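Local coordinates for protein putative fructosamine-3-kinase (Thermobifida fusca YX, PDB 3F7W) that probably acts as a kinase of the fructosamine kinase family, a branch of the protein-kinase-like superfamily, although its own substrate is not established, at residues Leu63-Leu68 with Arg85-Glu90; Gln108-His113 with Asn242-Leu247; Pro152-Ala157 with Leu170-Leu175; Val200-Asp205 with Phe229-Leu234. One frame throughout, in Å; residues are numbered along the deposited sequence. Where two conformers were deposited one is given.

Contact 1: Leu63-Leu68 with Arg85-Glu90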
loop_
_atom_site.group_PDB
_atom_site.type_symbol
_atom_site.label_atom_id
_atom_site.label_comp_id
_atom_site.label_asym_id
_atom_site.label_seq_id
_atom_site.Cartn_x
_atom_site.Cartn_y
_atom_site.Cartn_z
ATOM N N LEU A 63 2.453 3.076 -12.398
ATOM C CA LEU A 63 2.058 1.778 -12.965
ATOM C C LEU A 63 1.140 1.036 -12.010
ATOM O O LEU A 63 0.171 0.374 -12.431
ATOM C CB LEU A 63 3.270 0.939 -13.341
ATOM C CG LEU A 63 4.179 1.492 -14.476
ATOM C CD1 LEU A 63 5.203 0.447 -14.914
ATOM C CD2 LEU A 63 3.365 1.965 -15.674
ATOM N N GLY A 64 1.425 1.141 -10.713
ATOM C CA GLY A 64 0.610 0.471 -9.706
ATOM C C GLY A 64 -0.787 1.067 -9.651
ATOM O O GLY A 64 -1.752 0.338 -9.566
ATOM N N LEU A 65 -0.887 2.392 -9.752
ATOM C CA LEU A 65 -2.202 3.045 -9.789
ATOM C C LEU A 65 -3.005 2.603 -11.026
ATOM O O LEU A 65 -4.212 2.310 -10.923
ATOM C CB LEU A 65 -2.063 4.567 -9.760
ATOM C CG LEU A 65 -1.707 5.258 -8.451
ATOM C CD1 LEU A 65 -1.269 6.738 -8.655
ATOM C CD2 LEU A 65 -2.851 5.149 -7.416
ATOM N N ASP A 66 -2.340 2.524 -12.180
ATOM C CA ASP A 66 -3.014 2.131 -13.414
ATOM C C ASP A 66 -3.523 0.713 -13.316
ATOM O O ASP A 66 -4.631 0.394 -13.730
ATOM C CB ASP A 66 -2.074 2.298 -14.614
ATOM C CG ASP A 66 -2.670 1.783 -15.916
ATOM O OD1 ASP A 66 -3.599 2.406 -16.427
ATOM O OD2 ASP A 66 -2.182 0.766 -16.419
ATOM N N TRP A 67 -2.685 -0.156 -12.786
ATOM C CA TRP A 67 -2.989 -1.563 -12.703
ATOM C C TRP A 67 -4.057 -1.855 -11.657
ATOM O O TRP A 67 -4.974 -2.653 -11.869
ATOM C CB TRP A 67 -1.686 -2.302 -12.416
ATOM C CG TRP A 67 -1.780 -3.812 -12.313
ATOM C CD1 TRP A 67 -1.871 -4.708 -13.345
ATOM C CD2 TRP A 67 -1.675 -4.592 -11.113
ATOM N NE1 TRP A 67 -1.892 -6.002 -12.851
ATOM C CE2 TRP A 67 -1.752 -5.958 -11.488
ATOM C CE3 TRP A 67 -1.519 -4.270 -9.760
ATOM C CZ2 TRP A 67 -1.672 -6.997 -10.552
ATOM C CZ3 TRP A 67 -1.460 -5.293 -8.837
ATOM C CH2 TRP A 67 -1.514 -6.637 -9.233
ATOM N N LEU A 68 -3.963 -1.209 -10.514
ATOM C CA LEU A 68 -4.898 -1.425 -9.441
ATOM C C LEU A 68 -6.266 -0.826 -9.719
ATOM O O LEU A 68 -7.289 -1.292 -9.172
ATOM C CB LEU A 68 -4.257 -0.829 -8.168
ATOM C CG LEU A 68 -4.701 -1.206 -6.799
ATOM C CD1 LEU A 68 -4.410 -2.721 -6.537
ATOM C CD2 LEU A 68 -3.964 -0.239 -5.826
ATOM N N ARG A 85 10.039 12.175 -12.168
ATOM C CA ARG A 85 10.164 13.287 -11.175
ATOM C C ARG A 85 8.813 13.764 -10.584
ATOM O O ARG A 85 8.803 14.511 -9.592
ATOM C CB ARG A 85 10.765 14.539 -11.845
ATOM C CG ARG A 85 11.890 14.359 -12.851
ATOM C CD ARG A 85 13.151 13.915 -12.164
ATOM N NE ARG A 85 13.551 14.854 -11.120
ATOM C CZ ARG A 85 14.514 14.614 -10.239
ATOM N NH1 ARG A 85 15.180 13.459 -10.245
ATOM N NH2 ARG A 85 14.780 15.507 -9.330
ATOM N N THR A 86 7.700 13.410 -11.251
ATOM C CA THR A 86 6.404 14.092 -11.054
ATOM C C THR A 86 5.276 13.070 -11.228
ATOM O O THR A 86 5.323 12.211 -12.120
ATOM C CB THR A 86 6.196 15.196 -12.073
ATOM O OG1 THR A 86 7.412 15.929 -12.263
ATOM C CG2 THR A 86 5.077 16.163 -11.668
ATOM N N LEU A 87 4.288 13.143 -10.356
ATOM C CA LEU A 87 3.105 12.312 -10.480
ATOM C C LEU A 87 1.895 13.196 -10.149
ATOM O O LEU A 87 1.831 13.766 -9.061
ATOM C CB LEU A 87 3.208 11.100 -9.546
ATOM C CG LEU A 87 2.023 10.139 -9.436
ATOM C CD1 LEU A 87 1.609 9.575 -10.789
ATOM C CD2 LEU A 87 2.322 8.985 -8.434
ATOM N N ALA A 88 1.009 13.357 -11.135
ATOM C CA ALA A 88 -0.198 14.209 -11.057
ATOM C C ALA A 88 -1.418 13.291 -11.169
ATOM O O ALA A 88 -1.524 12.505 -12.131
ATOM C CB ALA A 88 -0.236 15.219 -12.187
HETATM N N MSE A 89 -2.305 13.388 -10.183
HETATM C CA MSE A 89 -3.475 12.560 -10.105
HETATM C C MSE A 89 -4.665 13.343 -9.638
HETATM O O MSE A 89 -4.560 14.478 -9.187
HETATM C CB MSE A 89 -3.232 11.385 -9.151
HETATM C CG MSE A 89 -3.149 11.740 -7.720
HETATM SE SE MSE A 89 -2.730 10.134 -6.688
HETATM C CE MSE A 89 -0.908 9.967 -7.365
ATOM N N GLU A 90 -5.814 12.686 -9.708
ATOM C CA GLU A 90 -7.061 13.205 -9.184
ATOM C C GLU A 90 -6.931 13.670 -7.722
ATOM O O GLU A 90 -6.362 12.961 -6.879
ATOM C CB GLU A 90 -8.068 12.062 -9.349
ATOM C CG GLU A 90 -9.437 12.288 -8.898
ATOM C CD GLU A 90 -10.321 11.058 -9.179
ATOM O OE1 GLU A 90 -9.798 9.978 -9.597
ATOM O OE2 GLU A 90 -11.544 11.192 -8.965
#
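Leu65 reaches from helix 57-68 to meet Leu87 and Met89 of strand 86-90, where the helix packs on the five-stranded antiparallel sheet of a protein-kinase-like N-lobe. The helix probably corresponds to the C-helix of protein kinases, and the strand to the one that leads into the hinge. Before the touching residues, Arg85 and Thr86 carry the chain into the strand, with the Thr86 hydroxyl held by Arg8. Leu87 is the first to meet the helix: its CD2 lies 4.2 Å from CD1 of Leu65, an apolar contact between branch methyls. The same side chain also rests on Phe58, Glu61 and Ala62, earlier in the helix, and on Val79 and Trp82 of the neighbouring strand 79-83. Ala88 turns its methyl to the other side of the sheet, toward Val44. Met89, modelled as selenomethionine, then sends its side chain back to the helix. Its CG sits between the backbone N and the carbonyl carbon (chi1 71°), and the chain bends at chi3 (69°), which brings the terminal methyl to Leu65, the two side chains crossing at about a right angle. An unidentified ligand, probably from the crystallisation liquor, lies close to the Met89 side chain and is hydrogen-bonded to the carbonyl O of Glu90. By its place near the end of this strand, Met89 may occupy the gatekeeper position, as in protein kinases. The two side chains meet closely: Leu65 CD1 is 3.5 Å from Met89 CE and 4.2 Å from Met89 SE.

Contact 2: Gln108-His113 with Asn242-Leu247; sequences QLAAMH and NEVAPL
Ala110 and Ala245 bring their backbones together, CA to CA 5.9 Å, where the last turn of helix 234-244 unwinds beside helix 99-114 in the mainly helical C-lobe of this kinase-like fold. Small side chains permit the approach: the methyl of Ala110 faces that of Ala245 across 3.9 Å between their CB atoms. Val244 lies against the same Ala110 methyl through CG2, but the modelled separation is too short to be trusted. Tyr241, one turn back in helix 234-244, also covers Ala110. One turn on from Ala110, His113 is gripped at both ring nitrogens, ND1 by Tyr241 OH and NE2 by Asp222 OD2, which fixes its rotation between helices 99-114, 219-229 and 234-244. Leu109 O stands 3.4 Å above one face of that imidazole, offset toward the rim. Past the helix end, the carbonyls of Ala245 and Pro246 are held by Arg219, and Leu247 folds its side chain onto Leu223 and Tyr241. The departing chain is tied back to the last turn of its own helix: Leu247 N donates to Asn242 OD1 over 2.9 Å, nearly straight at 163°, approaching 26° off the carbonyl plane.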
loop_
_atom_site.group_PDB
_atom_site.type_symbol
_atom_site.label_atom_id
_atom_site.label_comp_id
_atom_site.label_asym_id
_atom_site.label_seq_id
_atom_site.Cartn_x
_atom_site.Cartn_y
_atom_site.Cartn_z
ATOM N N GLN A 108 -15.982 -2.059 -2.827
ATOM C CA GLN A 108 -14.949 -1.515 -3.682
ATOM C C GLN A 108 -13.661 -2.312 -3.574
ATOM O O GLN A 108 -13.028 -2.632 -4.588
ATOM C CB GLN A 108 -14.649 -0.050 -3.340
ATOM C CG GLN A 108 -15.749 0.973 -3.628
ATOM C CD GLN A 108 -15.331 2.362 -3.232
ATOM O OE1 GLN A 108 -15.345 2.728 -2.027
ATOM N NE2 GLN A 108 -14.856 3.137 -4.223
ATOM N N LEU A 109 -13.248 -2.591 -2.347
ATOM C CA LEU A 109 -12.019 -3.352 -2.118
ATOM C C LEU A 109 -12.095 -4.786 -2.625
ATOM O O LEU A 109 -11.120 -5.310 -3.157
ATOM C CB LEU A 109 -11.677 -3.382 -0.613
ATOM C CG LEU A 109 -11.005 -2.190 0.067
ATOM C CD1 LEU A 109 -10.822 -2.554 1.581
ATOM C CD2 LEU A 109 -9.671 -1.820 -0.588
ATOM N N ALA A 110 -13.230 -5.450 -2.406
ATOM C CA ALA A 110 -13.435 -6.789 -2.922
ATOM C C ALA A 110 -13.269 -6.828 -4.451
ATOM O O ALA A 110 -12.612 -7.714 -4.972
ATOM C CB ALA A 110 -14.845 -7.342 -2.498
ATOM N N ALA A 111 -13.877 -5.886 -5.167
ATOM C CA ALA A 111 -13.794 -5.877 -6.635
ATOM C C ALA A 111 -12.349 -5.601 -7.091
ATOM O O ALA A 111 -11.869 -6.187 -8.055
ATOM C CB ALA A 111 -14.747 -4.840 -7.224
HETATM N N MSE A 112 -11.677 -4.717 -6.359
HETATM C CA MSE A 112 -10.286 -4.365 -6.619
HETATM C C MSE A 112 -9.425 -5.626 -6.497
HETATM O O MSE A 112 -8.706 -5.967 -7.436
HETATM C CB MSE A 112 -9.760 -3.302 -5.639
HETATM C CG MSE A 112 -8.300 -2.922 -5.857
HETATM SE SE MSE A 112 -7.753 -1.575 -4.583
HETATM C CE MSE A 112 -7.285 -2.864 -3.190
ATOM N N HIS A 113 -9.518 -6.312 -5.366
ATOM C CA HIS A 113 -8.743 -7.539 -5.147
ATOM C C HIS A 113 -9.028 -8.630 -6.191
ATOM O O HIS A 113 -8.105 -9.270 -6.713
ATOM C CB HIS A 113 -9.031 -8.112 -3.773
ATOM C CG HIS A 113 -8.431 -7.330 -2.647
ATOM N ND1 HIS A 113 -8.821 -7.502 -1.341
ATOM C CD2 HIS A 113 -7.446 -6.399 -2.630
ATOM C CE1 HIS A 113 -8.092 -6.726 -0.563
ATOM N NE2 HIS A 113 -7.277 -6.013 -1.324
ATOM N N ASN A 242 -16.731 -9.314 2.940
ATOM C CA ASN A 242 -17.045 -10.742 3.087
ATOM C C ASN A 242 -18.389 -11.149 2.469
ATOM O O ASN A 242 -18.589 -12.313 2.150
ATOM C CB ASN A 242 -16.936 -11.162 4.569
ATOM C CG ASN A 242 -15.487 -11.416 5.017
ATOM O OD1 ASN A 242 -14.672 -11.936 4.253
ATOM N ND2 ASN A 242 -15.169 -11.060 6.261
ATOM N N GLU A 243 -19.297 -10.202 2.256
ATOM C CA GLU A 243 -20.562 -10.513 1.589
ATOM C C GLU A 243 -20.305 -10.925 0.168
ATOM O O GLU A 243 -20.961 -11.823 -0.335
ATOM C CB GLU A 243 -21.482 -9.308 1.510
ATOM C CG GLU A 243 -22.204 -8.956 2.772
ATOM C CD GLU A 243 -22.893 -7.595 2.679
ATOM O OE1 GLU A 243 -22.848 -6.911 1.602
ATOM O OE2 GLU A 243 -23.476 -7.218 3.705
ATOM N N VAL A 244 -19.354 -10.248 -0.474
ATOM C CA VAL A 244 -19.144 -10.361 -1.907
ATOM C C VAL A 244 -17.932 -11.220 -2.293
ATOM O O VAL A 244 -17.918 -11.803 -3.367
ATOM C CB VAL A 244 -19.040 -8.962 -2.582
ATOM C CG1 VAL A 244 -20.310 -8.133 -2.315
ATOM C CG2 VAL A 244 -17.852 -8.231 -2.108
ATOM N N ALA A 245 -16.905 -11.252 -1.442
ATOM C CA ALA A 245 -15.721 -12.079 -1.670
ATOM C C ALA A 245 -15.272 -12.684 -0.347
ATOM O O ALA A 245 -14.202 -12.353 0.136
ATOM C CB ALA A 245 -14.588 -11.258 -2.303
ATOM N N PRO A 246 -16.094 -13.582 0.237
ATOM C CA PRO A 246 -15.789 -14.107 1.566
ATOM C C PRO A 246 -14.359 -14.610 1.696
ATOM O O PRO A 246 -13.885 -15.369 0.850
ATOM C CB PRO A 246 -16.786 -15.272 1.734
ATOM C CG PRO A 246 -17.373 -15.495 0.356
ATOM C CD PRO A 246 -17.341 -14.161 -0.287
ATOM N N LEU A 247 -13.692 -14.193 2.761
ATOM C CA LEU A 247 -12.355 -14.654 3.041
ATOM C C LEU A 247 -12.392 -16.174 3.374
ATOM O O LEU A 247 -13.411 -16.706 3.829
ATOM C CB LEU A 247 -11.739 -13.818 4.174
ATOM C CG LEU A 247 -11.371 -12.359 3.851
ATOM C CD1 LEU A 247 -11.052 -11.623 5.122
ATOM C CD2 LEU A 247 -10.187 -12.273 2.896
#

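Contact 3: Pro152-Ala157 with Leu170-Leu175; sequences PYLRRA and LVEKVL
Leu154 and Val171 meet tip to tip between two antiparallel helices, 141-159 and 165-176, which form a helical hairpin in the C-lobe. Over these short segments the N-to-C directions differ by 168°, and the axes come no closer than 11.6 Å, so the side chains alone bridge the gap. The apolar part joins the branched end of Leu154 to Val171. Leu154 CG lies anti to the backbone N (chi1 -177°), which extends the chain across the interface, and both of its methyls touch: CD2 is 3.8 Å from Val171 CG1, and CD1 is 3.9 Å from Val171 CB. Leu154 also brushes the aliphatic part of Glu172, CD2 to CG 4.3 Å. Helix 251-270 borders this packing through Leu264 on Leu154, and Ile150 of helix 141-159 continues it along Val171. The polar part is a salt bridge at the more exposed flank, made in one conformer of Arg155; a second was deposited, so the bridge may not be permanent. The guanidinium comes end-on, its terminal nitrogens both directed at a single carboxylate oxygen near its plane, while the carboxylate is turned almost perpendicular, 79° between the planes. With an alanine in place of Glu172, the Arg155 guanidinium would probably lose its mate and be free to turn, and Leu154 would probably lose apolar cover on that flank. The two bonds are unequal: Glu172 OE2 takes NH2 of Arg155 at 2.8 Å, nearly along its own C-O axis, and NH1 of Arg155 at a longer 3.2 Å, from above the carboxylate plane.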
loop_
_atom_site.group_PDB
_atom_site.type_symbol
_atom_site.label_atom_id
_atom_site.label_comp_id
_atom_site.label_asym_id
_atom_site.label_seq_id
_atom_site.Cartn_x
_atom_site.Cartn_y
_atom_site.Cartn_z
ATOM N N PRO A 152 14.099 -9.877 3.543
ATOM C CA PRO A 152 14.891 -8.673 3.268
ATOM C C PRO A 152 14.817 -7.593 4.373
ATOM O O PRO A 152 15.851 -7.014 4.731
ATOM C CB PRO A 152 14.357 -8.199 1.900
ATOM C CG PRO A 152 13.763 -9.400 1.287
ATOM C CD PRO A 152 13.184 -10.193 2.438
ATOM N N TYR A 153 13.633 -7.376 4.949
ATOM C CA TYR A 153 13.434 -6.336 5.973
ATOM C C TYR A 153 13.916 -6.829 7.338
ATOM O O TYR A 153 14.402 -6.051 8.140
ATOM C CB TYR A 153 11.949 -5.913 6.031
ATOM C CG TYR A 153 11.490 -5.538 4.641
ATOM C CD1 TYR A 153 11.963 -4.369 4.045
ATOM C CD2 TYR A 153 10.699 -6.385 3.882
ATOM C CE1 TYR A 153 11.614 -4.030 2.740
ATOM C CE2 TYR A 153 10.330 -6.053 2.560
ATOM C CZ TYR A 153 10.818 -4.874 2.004
ATOM O OH TYR A 153 10.530 -4.519 0.714
ATOM N N LEU A 154 13.757 -8.121 7.592
ATOM C CA LEU A 154 14.318 -8.737 8.806
ATOM C C LEU A 154 15.844 -8.563 8.873
ATOM O O LEU A 154 16.391 -8.130 9.901
ATOM C CB LEU A 154 13.938 -10.216 8.878
ATOM C CG LEU A 154 14.374 -11.000 10.129
ATOM C CD1 LEU A 154 13.625 -10.438 11.361
ATOM C CD2 LEU A 154 14.061 -12.498 9.933
ATOM N N ARG A 155 16.526 -8.885 7.774
ATOM C CA ARG A 155 17.976 -8.745 7.707
ATOM C C ARG A 155 18.399 -7.288 7.826
ATOM O O ARG A 155 19.363 -6.974 8.518
ATOM C CB ARG A 155 18.543 -9.341 6.410
ATOM C CG ARG A 155 18.216 -10.820 6.182
ATOM C CD ARG A 155 18.911 -11.741 7.169
ATOM N NE ARG A 155 18.458 -13.124 6.996
ATOM C CZ ARG A 155 17.975 -13.911 7.955
ATOM N NH1 ARG A 155 17.886 -13.497 9.209
ATOM N NH2 ARG A 155 17.601 -15.148 7.648
ATOM N N ARG A 156 17.665 -6.397 7.171
ATOM C CA ARG A 156 17.987 -4.978 7.229
ATOM C C ARG A 156 17.862 -4.437 8.662
ATOM O O ARG A 156 18.750 -3.738 9.136
ATOM C CB ARG A 156 17.083 -4.184 6.288
ATOM C CG ARG A 156 17.485 -2.753 6.188
ATOM C CD ARG A 156 16.541 -1.973 5.312
ATOM N NE ARG A 156 16.926 -0.576 5.358
ATOM C CZ ARG A 156 17.886 -0.032 4.612
ATOM N NH1 ARG A 156 18.569 -0.765 3.745
ATOM N NH2 ARG A 156 18.165 1.259 4.744
ATOM N N ALA A 157 16.764 -4.763 9.338
ATOM C CA ALA A 157 16.526 -4.301 10.702
ATOM C C ALA A 157 17.579 -4.890 11.668
ATOM O O ALA A 157 18.085 -4.204 12.567
ATOM C CB ALA A 157 15.085 -4.635 11.154
ATOM N N LEU A 170 13.048 -15.680 16.345
ATOM C CA LEU A 170 11.592 -15.739 16.517
ATOM C C LEU A 170 10.871 -15.603 15.179
ATOM O O LEU A 170 9.959 -16.382 14.866
ATOM C CB LEU A 170 11.105 -14.656 17.499
ATOM C CG LEU A 170 9.594 -14.392 17.522
ATOM C CD1 LEU A 170 8.796 -15.687 17.830
ATOM C CD2 LEU A 170 9.238 -13.259 18.493
ATOM N N VAL A 171 11.271 -14.630 14.363
ATOM C CA VAL A 171 10.627 -14.473 13.056
ATOM C C VAL A 171 10.956 -15.676 12.161
ATOM O O VAL A 171 10.119 -16.126 11.377
ATOM C CB VAL A 171 10.983 -13.124 12.367
ATOM C CG1 VAL A 171 10.397 -13.067 10.926
ATOM C CG2 VAL A 171 10.470 -11.967 13.208
ATOM N N GLU A 172 12.159 -16.207 12.292
ATOM C CA GLU A 172 12.551 -17.381 11.500
ATOM C C GLU A 172 11.739 -18.636 11.855
ATOM O O GLU A 172 11.513 -19.475 10.994
ATOM C CB GLU A 172 14.049 -17.647 11.650
ATOM C CG GLU A 172 14.880 -16.647 10.881
ATOM C CD GLU A 172 16.373 -16.818 11.057
ATOM O OE1 GLU A 172 16.812 -17.299 12.120
ATOM O OE2 GLU A 172 17.113 -16.434 10.124
ATOM N N LYS A 173 11.313 -18.755 13.116
ATOM C CA LYS A 173 10.375 -19.814 13.532
ATOM C C LYS A 173 9.057 -19.753 12.766
ATOM O O LYS A 173 8.527 -20.785 12.338
ATOM C CB LYS A 173 10.081 -19.736 15.034
ATOM C CG LYS A 173 11.155 -20.320 15.885
ATOM C CD LYS A 173 10.810 -20.271 17.371
ATOM C CE LYS A 173 11.740 -21.190 18.167
ATOM N NZ LYS A 173 12.154 -20.552 19.433
ATOM N N VAL A 174 8.529 -18.541 12.570
ATOM C CA VAL A 174 7.304 -18.385 11.824
ATOM C C VAL A 174 7.509 -18.860 10.392
ATOM O O VAL A 174 6.679 -19.596 9.860
ATOM C CB VAL A 174 6.815 -16.909 11.823
ATOM C CG1 VAL A 174 5.549 -16.761 10.963
ATOM C CG2 VAL A 174 6.564 -16.433 13.257
ATOM N N LEU A 175 8.607 -18.421 9.773
ATOM C CA LEU A 175 8.916 -18.787 8.393
ATOM C C LEU A 175 9.056 -20.309 8.241
ATOM O O LEU A 175 8.559 -20.899 7.275
ATOM C CB LEU A 175 10.185 -18.061 7.910
ATOM C CG LEU A 175 10.046 -16.537 7.779
ATOM C CD1 LEU A 175 11.355 -15.924 7.296
ATOM C CD2 LEU A 175 8.858 -16.166 6.878
#

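Contact 4: Val200-Asp205 with Phe229-Leu234; sequences VLWQDD and FGLPYL
Trp202 presents the NE1-CZ2-CH2 side of its indole to Leu231 and Pro232, crossing both side chains at a slant. Leu231 comes at the ring edge, near its plane, with CG 4.0 Å from Trp202 CZ2. Pro232 meets the same side of the indole: its CB lies 4.0 Å from Trp202 CZ2, and its CG 4.1 Å from Trp202 NE1. The carbonyl O of Pro232 also approaches CZ2 of Trp202, at 3.4 Å. Two residues earlier in the strand, Val200 crosses Leu231 at about a right angle, its CB 4.1 Å from Leu231 CD1, while Val200 CG1 stands over one face of the Trp202 ring. Leu231 thus touches both Val200 and Trp202, with Leu226 of helix 219-229 also against it. An alanine in place of Trp202 would probably open a gap beside Leu231 and Pro232 and cost helix 99-114 the contact of the indole with Ala101. On the backbone side, Gln203 NE2 bonds Trp202 O at 2.8 Å. The partner segment is a helix-to-helix link, with a type II turn from Leu231 to Leu234. The strand belongs to the two-stranded hairpin 200-203/206-209, probably the counterpart of the small C-lobe hairpin that follows the catalytic loop in protein kinases.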
loop_
_atom_site.group_PDB
_atom_site.type_symbol
_atom_site.label_atom_id
_atom_site.label_comp_id
_atom_site.label_asym_id
_atom_site.label_seq_id
_atom_site.Cartn_x
_atom_site.Cartn_y
_atom_site.Cartn_z
ATOM N N VAL A 200 -6.429 5.751 3.335
ATOM C CA VAL A 200 -7.871 5.679 3.043
ATOM C C VAL A 200 -8.465 7.068 3.252
ATOM O O VAL A 200 -8.464 7.617 4.373
ATOM C CB VAL A 200 -8.571 4.609 3.921
ATOM C CG1 VAL A 200 -10.075 4.510 3.611
ATOM C CG2 VAL A 200 -7.857 3.262 3.720
ATOM N N LEU A 201 -8.921 7.654 2.157
ATOM C CA LEU A 201 -9.558 8.960 2.162
ATOM C C LEU A 201 -11.053 8.772 1.983
ATOM O O LEU A 201 -11.534 8.369 0.918
ATOM C CB LEU A 201 -9.012 9.845 1.047
ATOM C CG LEU A 201 -7.500 10.079 1.059
ATOM C CD1 LEU A 201 -7.153 11.155 0.049
ATOM C CD2 LEU A 201 -7.003 10.458 2.437
ATOM N N TRP A 202 -11.781 9.048 3.048
ATOM C CA TRP A 202 -13.213 8.818 3.059
ATOM C C TRP A 202 -13.965 9.818 2.167
ATOM O O TRP A 202 -13.584 11.003 2.040
ATOM C CB TRP A 202 -13.731 8.824 4.494
ATOM C CG TRP A 202 -13.229 7.677 5.279
ATOM C CD1 TRP A 202 -12.047 7.597 5.950
ATOM C CD2 TRP A 202 -13.886 6.428 5.471
ATOM N NE1 TRP A 202 -11.932 6.371 6.562
ATOM C CE2 TRP A 202 -13.049 5.634 6.280
ATOM C CE3 TRP A 202 -15.107 5.907 5.045
ATOM C CZ2 TRP A 202 -13.390 4.345 6.672
ATOM C CZ3 TRP A 202 -15.449 4.613 5.434
ATOM C CH2 TRP A 202 -14.591 3.850 6.246
ATOM N N GLN A 203 -15.009 9.291 1.539
ATOM C CA GLN A 203 -15.927 10.022 0.678
ATOM C C GLN A 203 -17.341 9.742 1.179
ATOM O O GLN A 203 -17.528 8.932 2.081
ATOM C CB GLN A 203 -15.768 9.516 -0.753
ATOM C CG GLN A 203 -14.356 9.742 -1.334
ATOM C CD GLN A 203 -14.087 11.196 -1.621
ATOM O OE1 GLN A 203 -14.213 11.626 -2.759
ATOM N NE2 GLN A 203 -13.723 11.966 -0.595
ATOM N N ASP A 204 -18.331 10.428 0.616
ATOM C CA ASP A 204 -19.723 10.179 0.990
ATOM C C ASP A 204 -20.193 8.795 0.579
ATOM O O ASP A 204 -21.067 8.218 1.224
ATOM C CB ASP A 204 -20.637 11.224 0.335
ATOM C CG ASP A 204 -20.397 12.632 0.864
ATOM O OD1 ASP A 204 -20.124 12.793 2.079
ATOM O OD2 ASP A 204 -20.470 13.569 0.041
ATOM N N ASP A 205 -19.618 8.265 -0.494
ATOM C CA ASP A 205 -20.140 7.067 -1.151
ATOM C C ASP A 205 -19.141 5.910 -1.162
ATOM O O ASP A 205 -19.263 5.000 -1.953
ATOM C CB ASP A 205 -20.566 7.414 -2.591
ATOM C CG ASP A 205 -19.410 7.923 -3.444
ATOM O OD1 ASP A 205 -18.332 8.273 -2.891
ATOM O OD2 ASP A 205 -19.585 7.988 -4.686
ATOM N N PHE A 229 -3.359 -0.843 12.180
ATOM C CA PHE A 229 -3.429 0.517 12.747
ATOM C C PHE A 229 -4.867 1.000 12.896
ATOM O O PHE A 229 -5.127 2.136 13.303
ATOM C CB PHE A 229 -2.589 1.483 11.923
ATOM C CG PHE A 229 -1.150 1.077 11.868
ATOM C CD1 PHE A 229 -0.288 1.412 12.894
ATOM C CD2 PHE A 229 -0.685 0.293 10.825
ATOM C CE1 PHE A 229 1.031 0.979 12.869
ATOM C CE2 PHE A 229 0.632 -0.128 10.784
ATOM C CZ PHE A 229 1.486 0.222 11.835
ATOM N N GLY A 230 -5.801 0.110 12.607
ATOM C CA GLY A 230 -7.220 0.379 12.830
ATOM C C GLY A 230 -7.800 1.200 11.684
ATOM O O GLY A 230 -7.064 1.779 10.886
ATOM N N LEU A 231 -9.130 1.251 11.631
ATOM C CA LEU A 231 -9.847 1.998 10.601
ATOM C C LEU A 231 -11.213 2.327 11.136
ATOM O O LEU A 231 -11.822 1.472 11.778
ATOM C CB LEU A 231 -10.039 1.145 9.354
ATOM C CG LEU A 231 -10.627 1.843 8.118
ATOM C CD1 LEU A 231 -9.562 2.730 7.436
ATOM C CD2 LEU A 231 -11.240 0.824 7.139
ATOM N N PRO A 232 -11.720 3.535 10.847
ATOM C CA PRO A 232 -13.117 3.797 11.195
ATOM C C PRO A 232 -14.011 2.758 10.568
ATOM O O PRO A 232 -13.816 2.413 9.396
ATOM C CB PRO A 232 -13.362 5.186 10.606
ATOM C CG PRO A 232 -11.963 5.833 10.611
ATOM C CD PRO A 232 -11.071 4.697 10.210
ATOM N N TYR A 233 -14.976 2.242 11.340
ATOM C CA TYR A 233 -15.960 1.283 10.824
ATOM C C TYR A 233 -15.324 0.032 10.188
ATOM O O TYR A 233 -15.866 -0.522 9.237
ATOM C CB TYR A 233 -16.932 1.978 9.833
ATOM C CG TYR A 233 -17.643 3.145 10.466
ATOM C CD1 TYR A 233 -18.586 2.946 11.492
ATOM C CD2 TYR A 233 -17.336 4.455 10.109
ATOM C CE1 TYR A 233 -19.208 4.010 12.093
ATOM C CE2 TYR A 233 -17.945 5.525 10.716
ATOM C CZ TYR A 233 -18.875 5.307 11.716
ATOM O OH TYR A 233 -19.502 6.379 12.315
ATOM N N LEU A 234 -14.185 -0.402 10.731
ATOM C CA LEU A 234 -13.485 -1.582 10.220
ATOM C C LEU A 234 -14.390 -2.781 10.040
ATOM O O LEU A 234 -14.374 -3.391 8.983
ATOM C CB LEU A 234 -12.331 -1.985 11.129
ATOM C CG LEU A 234 -11.520 -3.193 10.660
ATOM C CD1 LEU A 234 -10.878 -2.977 9.261
ATOM C CD2 LEU A 234 -10.454 -3.522 11.697
#

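How the contacts relate
Contact 1 belongs to the N-lobe, joining helix 57-68 to the five-stranded sheet; contacts 2, 3 and 4 lie in the C-lobe. Contact 1 closes before contact 2 opens, strand 86-90 being followed by helix 99-114, and their centres are about 23 Å apart. Contacts 2 and 4, centres 16 Å apart, lie at the two ends of helix 234-244: contact 4 uses the link leading into it, contact 2 its C-terminal end. Contact 2 spans 128 intervening residues, among them contact 3 and then contact 4. Contact 3 stands apart, its centre 30 to 31 Å from the others. One place where the lobes touch is Leu68 CG of contact 1 on Met112 SE of contact 2, 3.8 Å away.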